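Local structure of putative oxygenase (Streptomyces viridochromogenes Tue57, 4XAA) at residues Val112-Tyr117 and His196-Asn201; Cys142-Gly147 and Trp206-Val211. The protein probably acts as an iron- and 2-oxoglutarate-dependent oxygenase in the oxidative chemistry of orthosomycin biosynthesis. One frame throughout, in Å; residues are numbered along the deposited sequence.

From the N terminus the four segments come in the order 112-117, 142-147, 196-201 and 206-211, so the two contacts cross rather than nest. Interaction 1 closes a loop of 78 residues between the end of strand 105-114, in the seven-stranded sheet, and strand 196-198 of the smaller sheet that bears the metal. Interaction 2 begins inside that loop and closes 58 residues, joining the end of strand 136-142 to strand 207-215. The two meet directly because strands 105-114 and 207-215 are neighbours: Lys114 N lies 2.7 Å from Arg207 O, a probable hydrogen bond, and Pro116 packs on the indole of Trp206.

Interaction 1. Residues Val112-Tyr117 and His196-Asn201; sequences VLKEPY and HGSGPN. With NI (nickel (II) ion), chain B.
Two sheets of the double-stranded beta-helix are tied together here, at the far end of the strand that carries a metal ligand, and Lys114 makes the main link. Its side chain leaves on the side of its own amide N and bends at chi2 (-69°), beyond which it runs straight toward 196-201. NZ ends between Ser198 OG, at 2.8 Å, and Gly199 O, at 2.9 Å, and donates to both; Ala120 O is a third acceptor, so the ammonium is gripped on several sides. A chi1 of 59° tucks the Ser198 hydroxyl in over its own backbone, turned to meet the lysine tip. NZ sits somewhat above the carbonyl plane of Gly199.

Farther along, Asn201 comes alongside the base of the lysine, the two CB atoms 3.8 Å apart. Its chi1 of -177° swings the amide away from its backbone N and over to Glu115, whose O accepts from ND2 from well above the carbonyl plane, and Ser205 O takes a second bond from the same nitrogen. The Glu115 carboxylate leads away to salt bridges with Arg66 and Arg118.

On the same strand as Ser198, His196 joins His125 and Asp127 in the two-histidine, one-carboxylate facial triad. A hydrogen bond between ND1 and Leu194 O helps fix the ring's rotation, and NE2 binds the nickel at 2.2 Å, three waters completing the shell.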
loop_
_atom_site.group_PDB
_atom_site.type_symbol
_atom_site.label_atom_id
_atom_site.label_comp_id
_atom_site.label_asym_id
_atom_site.label_seq_id
_atom_site.Cartn_x
_atom_site.Cartn_y
_atom_site.Cartn_z
ATOM N N VAL A 112 -0.819 3.292 -5.825
ATOM C CA VAL A 112 -1.506 4.375 -5.149
ATOM C C VAL A 112 -0.543 5.554 -4.987
ATOM O O VAL A 112 0.691 5.385 -4.920
ATOM C CB VAL A 112 -2.078 3.928 -3.803
ATOM C CG1 VAL A 112 -2.637 2.518 -3.938
ATOM C CG2 VAL A 112 -1.020 3.970 -2.736
ATOM N N LEU A 113 -1.131 6.749 -4.966
ATOM C CA LEU A 113 -0.410 7.987 -5.231
ATOM C C LEU A 113 -0.920 9.136 -4.425
ATOM O O LEU A 113 -2.138 9.336 -4.334
ATOM C CB LEU A 113 -0.543 8.399 -6.698
ATOM C CG LEU A 113 -0.388 7.324 -7.745
ATOM C CD1 LEU A 113 -0.926 7.830 -9.026
ATOM C CD2 LEU A 113 1.088 7.051 -7.844
ATOM N N LYS A 114 0.017 9.916 -3.896
ATOM C CA LYS A 114 -0.272 11.240 -3.374
ATOM C C LYS A 114 0.420 12.272 -4.249
ATOM O O LYS A 114 1.635 12.410 -4.168
ATOM C CB LYS A 114 0.205 11.378 -1.931
ATOM C CG LYS A 114 -0.313 10.319 -0.975
ATOM C CD LYS A 114 -1.816 10.451 -0.717
ATOM C CE LYS A 114 -2.280 9.363 0.254
ATOM N NZ LYS A 114 -3.532 9.737 0.954
ATOM N N GLU A 115 -0.342 12.968 -5.099
ATOM C CA GLU A 115 0.172 14.121 -5.851
ATOM C C GLU A 115 0.666 15.163 -4.851
ATOM O O GLU A 115 0.175 15.223 -3.727
ATOM C CB GLU A 115 -0.905 14.762 -6.750
ATOM C CG GLU A 115 -1.492 13.905 -7.872
ATOM C CD GLU A 115 -2.053 14.747 -9.020
ATOM O OE1 GLU A 115 -2.528 14.174 -10.020
ATOM O OE2 GLU A 115 -2.012 15.992 -8.935
ATOM N N PRO A 116 1.628 15.997 -5.258
ATOM C CA PRO A 116 2.041 17.088 -4.376
ATOM C C PRO A 116 0.889 18.043 -4.148
ATOM O O PRO A 116 0.100 18.217 -5.069
ATOM C CB PRO A 116 3.172 17.760 -5.154
ATOM C CG PRO A 116 3.704 16.697 -6.030
ATOM C CD PRO A 116 2.483 15.908 -6.448
ATOM N N TYR A 117 0.766 18.578 -2.933
ATOM C CA TYR A 117 -0.178 19.656 -2.614
ATOM C C TYR A 117 -1.665 19.280 -2.620
ATOM O O TYR A 117 -2.423 19.734 -1.765
ATOM C CB TYR A 117 0.036 20.813 -3.582
ATOM C CG TYR A 117 1.432 21.355 -3.547
ATOM C CD1 TYR A 117 2.002 21.769 -2.340
ATOM C CD2 TYR A 117 2.192 21.445 -4.704
ATOM C CE1 TYR A 117 3.270 22.277 -2.287
ATOM C CE2 TYR A 117 3.479 21.949 -4.659
ATOM C CZ TYR A 117 4.014 22.368 -3.442
ATOM O OH TYR A 117 5.301 22.872 -3.373
ATOM N N HIS A 196 -7.527 1.162 8.585
ATOM C CA HIS A 196 -6.413 1.968 8.113
ATOM C C HIS A 196 -6.893 2.996 7.105
ATOM O O HIS A 196 -7.960 2.849 6.512
ATOM C CB HIS A 196 -5.324 1.084 7.495
ATOM C CG HIS A 196 -5.750 0.388 6.238
ATOM N ND1 HIS A 196 -6.522 -0.755 6.242
ATOM C CD2 HIS A 196 -5.513 0.676 4.935
ATOM C CE1 HIS A 196 -6.749 -1.137 4.998
ATOM N NE2 HIS A 196 -6.146 -0.285 4.187
ATOM N N GLY A 197 -6.093 4.044 6.939
ATOM C CA GLY A 197 -6.351 5.100 5.976
ATOM C C GLY A 197 -5.055 5.848 5.744
ATOM O O GLY A 197 -3.977 5.338 6.053
ATOM N N SER A 198 -5.144 7.049 5.191
ATOM C CA SER A 198 -3.974 7.913 5.060
ATOM C C SER A 198 -4.459 9.348 4.918
ATOM O O SER A 198 -5.502 9.591 4.325
ATOM C CB SER A 198 -3.102 7.501 3.862
ATOM O OG SER A 198 -3.826 7.559 2.634
ATOM N N GLY A 199 -3.727 10.303 5.474
ATOM C CA GLY A 199 -4.175 11.679 5.404
ATOM C C GLY A 199 -3.920 12.312 4.051
ATOM O O GLY A 199 -3.428 11.663 3.133
ATOM N N PRO A 200 -4.251 13.599 3.921
ATOM C CA PRO A 200 -3.968 14.320 2.674
ATOM C C PRO A 200 -2.486 14.655 2.531
ATOM O O PRO A 200 -1.763 14.689 3.530
ATOM C CB PRO A 200 -4.804 15.604 2.811
ATOM C CG PRO A 200 -4.924 15.811 4.293
ATOM C CD PRO A 200 -4.960 14.435 4.912
ATOM N N ASN A 201 -2.046 14.901 1.302
ATOM C CA ASN A 201 -0.703 15.419 1.056
ATOM C C ASN A 201 -0.763 16.885 0.635
ATOM O O ASN A 201 -0.932 17.201 -0.546
ATOM C CB ASN A 201 0.014 14.601 -0.013
ATOM C CG ASN A 201 1.433 15.063 -0.237
ATOM O OD1 ASN A 201 2.129 15.441 0.704
ATOM N ND2 ASN A 201 1.867 15.052 -1.489
HETATM NI NI NI B . -6.548 -0.101 1.989
HETATM O O HOH W 1 -4.696 -1.192 1.427
HETATM O O HOH W 2 -5.406 2.008 1.096
HETATM O O HOH W 3 -6.498 0.497 -0.291
#

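Interaction 2. Residues Cys142-Gly147 and Trp206-Val211; sequences CLDDAG and WRRTIV
Strand 136-142 of the double-stranded beta-helix parts here from its antiparallel neighbour 207-215. Cys142 and Thr209 form a non-hydrogen-bonded pair with both side chains on one face of the sheet. One step on, the backbone N of Leu143 gives a nearly straight hydrogen bond to Arg208 O, at 2.9 Å and 160° at the hydrogen.

Charge pairing takes over at Asp144, which lies across Arg208 and is held by both backbone and side chain of that one residue. Its OD2 accepts from Arg208 N at 2.9 Å through the anti lone pair. The same oxygen is 2.7 Å from Arg208 NH1 in a salt bridge, while OD1 is 2.8 Å from NH1. Both NH1 hydrogen bonds are weak, their N-H directions pointing well off the oxygens; the carboxylate straddles the one nitrogen, its plane 36° from that of the guanidinium. Arg208 reaches it by an extended chain from CG to NE, with chi4 of 78° turning the guanidinium. Trp206 CB sits 3.5 Å above the centre of that group, and Leu143 O lies at its edge.

Among the apolar contacts, Leu143 crosses Ile210 obliquely, CD1 to CG1 at 4.1 Å, and Ala146 CB touches Arg207 CD at 3.7 Å. Arg207 runs extended, the nearest atom of its side chain about 9 Å from the nickel. It follows the second metal-binding histidine by eleven residues, consistent with the arginine that holds 2-oxoglutarate in related phytanoyl-CoA dioxygenases.

Helix 29-47 packs against Leu143, Trp206, Arg208 and Ile210, while strand 105-114 flanks 207-215 and touches Arg207 and Thr209 through Lys114 and Val112.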
loop_
_atom_site.group_PDB
_atom_site.type_symbol
_atom_site.label_atom_id
_atom_site.label_comp_id
_atom_site.label_asym_id
_atom_site.label_seq_id
_atom_site.Cartn_x
_atom_site.Cartn_y
_atom_site.Cartn_z
ATOM N N CYS A 142 7.196 1.057 -0.917
ATOM C CA CYS A 142 7.323 2.506 -0.887
ATOM C C CYS A 142 8.406 3.011 -1.828
ATOM O O CYS A 142 9.573 2.628 -1.717
ATOM C CB CYS A 142 7.596 2.937 0.548
ATOM S SG CYS A 142 6.400 2.117 1.632
ATOM N N LEU A 143 8.018 3.850 -2.773
ATOM C CA LEU A 143 8.967 4.345 -3.756
ATOM C C LEU A 143 9.362 5.749 -3.332
ATOM O O LEU A 143 10.166 6.407 -3.978
ATOM C CB LEU A 143 8.368 4.324 -5.171
ATOM C CG LEU A 143 7.603 3.063 -5.605
ATOM C CD1 LEU A 143 6.940 3.278 -6.961
ATOM C CD2 LEU A 143 8.512 1.845 -5.650
ATOM N N ASP A 144 8.794 6.193 -2.219
ATOM C CA ASP A 144 9.164 7.465 -1.621
ATOM C C ASP A 144 9.307 7.391 -0.091
ATOM O O ASP A 144 8.775 6.479 0.561
ATOM C CB ASP A 144 8.136 8.528 -1.992
ATOM C CG ASP A 144 8.152 8.851 -3.465
ATOM O OD1 ASP A 144 9.141 9.457 -3.917
ATOM O OD2 ASP A 144 7.186 8.504 -4.179
ATOM N N ASP A 145 10.074 8.334 0.453
ATOM C CA ASP A 145 10.016 8.689 1.870
ATOM C C ASP A 145 8.610 9.182 2.196
ATOM O O ASP A 145 8.093 10.054 1.513
ATOM C CB ASP A 145 11.024 9.789 2.203
ATOM C CG ASP A 145 12.458 9.291 2.238
ATOM O OD1 ASP A 145 12.757 8.282 1.579
ATOM O OD2 ASP A 145 13.291 9.914 2.934
ATOM N N ALA A 146 7.991 8.633 3.229
ATOM C CA ALA A 146 6.673 9.089 3.623
ATOM C C ALA A 146 6.528 9.148 5.139
ATOM O O ALA A 146 6.996 8.267 5.853
ATOM C CB ALA A 146 5.609 8.186 3.021
ATOM N N GLY A 147 5.871 10.198 5.620
ATOM C CA GLY A 147 5.647 10.384 7.041
ATOM C C GLY A 147 4.289 11.019 7.270
ATOM O O GLY A 147 3.531 11.180 6.324
ATOM N N TRP A 206 5.786 13.890 -3.829
ATOM C CA TRP A 206 4.980 12.718 -4.156
ATOM C C TRP A 206 5.039 11.705 -3.034
ATOM O O TRP A 206 6.039 11.601 -2.332
ATOM C CB TRP A 206 5.457 12.050 -5.450
ATOM C CG TRP A 206 5.305 12.917 -6.631
ATOM C CD1 TRP A 206 6.174 13.875 -7.055
ATOM C CD2 TRP A 206 4.201 12.939 -7.537
ATOM N NE1 TRP A 206 5.682 14.490 -8.177
ATOM C CE2 TRP A 206 4.466 13.939 -8.490
ATOM C CE3 TRP A 206 3.012 12.212 -7.633
ATOM C CZ2 TRP A 206 3.591 14.230 -9.528
ATOM C CZ3 TRP A 206 2.144 12.501 -8.668
ATOM C CH2 TRP A 206 2.440 13.497 -9.604
ATOM N N ARG A 207 3.956 10.969 -2.845
ATOM C CA ARG A 207 4.074 9.687 -2.189
ATOM C C ARG A 207 3.579 8.635 -3.187
ATOM O O ARG A 207 2.413 8.631 -3.569
ATOM C CB ARG A 207 3.295 9.621 -0.875
ATOM C CG ARG A 207 3.511 8.270 -0.174
ATOM C CD ARG A 207 2.516 7.973 0.936
ATOM N NE ARG A 207 2.634 6.583 1.384
ATOM C CZ ARG A 207 1.601 5.761 1.577
ATOM N NH1 ARG A 207 0.362 6.190 1.370
ATOM N NH2 ARG A 207 1.805 4.509 1.986
ATOM N N ARG A 208 4.486 7.768 -3.628
ATOM C CA ARG A 208 4.147 6.731 -4.575
ATOM C C ARG A 208 4.391 5.372 -3.951
ATOM O O ARG A 208 5.447 5.123 -3.385
ATOM C CB ARG A 208 4.963 6.867 -5.856
ATOM C CG ARG A 208 5.021 8.270 -6.443
ATOM C CD ARG A 208 5.860 8.239 -7.697
ATOM N NE ARG A 208 6.444 9.520 -8.080
ATOM C CZ ARG A 208 7.518 10.053 -7.511
ATOM N NH1 ARG A 208 8.103 9.441 -6.497
ATOM N NH2 ARG A 208 7.993 11.212 -7.947
ATOM N N THR A 209 3.410 4.490 -4.077
ATOM C CA THR A 209 3.453 3.186 -3.446
ATOM C C THR A 209 2.915 2.142 -4.415
ATOM O O THR A 209 1.934 2.386 -5.107
ATOM C CB THR A 209 2.624 3.186 -2.135
ATOM O OG1 THR A 209 3.196 4.122 -1.219
ATOM C CG2 THR A 209 2.603 1.825 -1.483
ATOM N N ILE A 210 3.575 0.994 -4.486
ATOM C CA ILE A 210 3.022 -0.160 -5.186
ATOM C C ILE A 210 2.429 -1.117 -4.159
ATOM O O ILE A 210 3.153 -1.681 -3.350
ATOM C CB ILE A 210 4.097 -0.892 -6.046
ATOM C CG1 ILE A 210 4.532 -0.009 -7.211
ATOM C CG2 ILE A 210 3.577 -2.212 -6.578
ATOM C CD1 ILE A 210 5.707 -0.555 -7.964
ATOM N N VAL A 211 1.110 -1.275 -4.181
ATOM C CA VAL A 211 0.416 -2.210 -3.293
ATOM C C VAL A 211 0.043 -3.501 -4.034
ATOM O O VAL A 211 -0.666 -3.480 -5.062
ATOM C CB VAL A 211 -0.878 -1.594 -2.695
ATOM C CG1 VAL A 211 -1.474 -2.503 -1.626
ATOM C CG2 VAL A 211 -0.602 -0.230 -2.124
#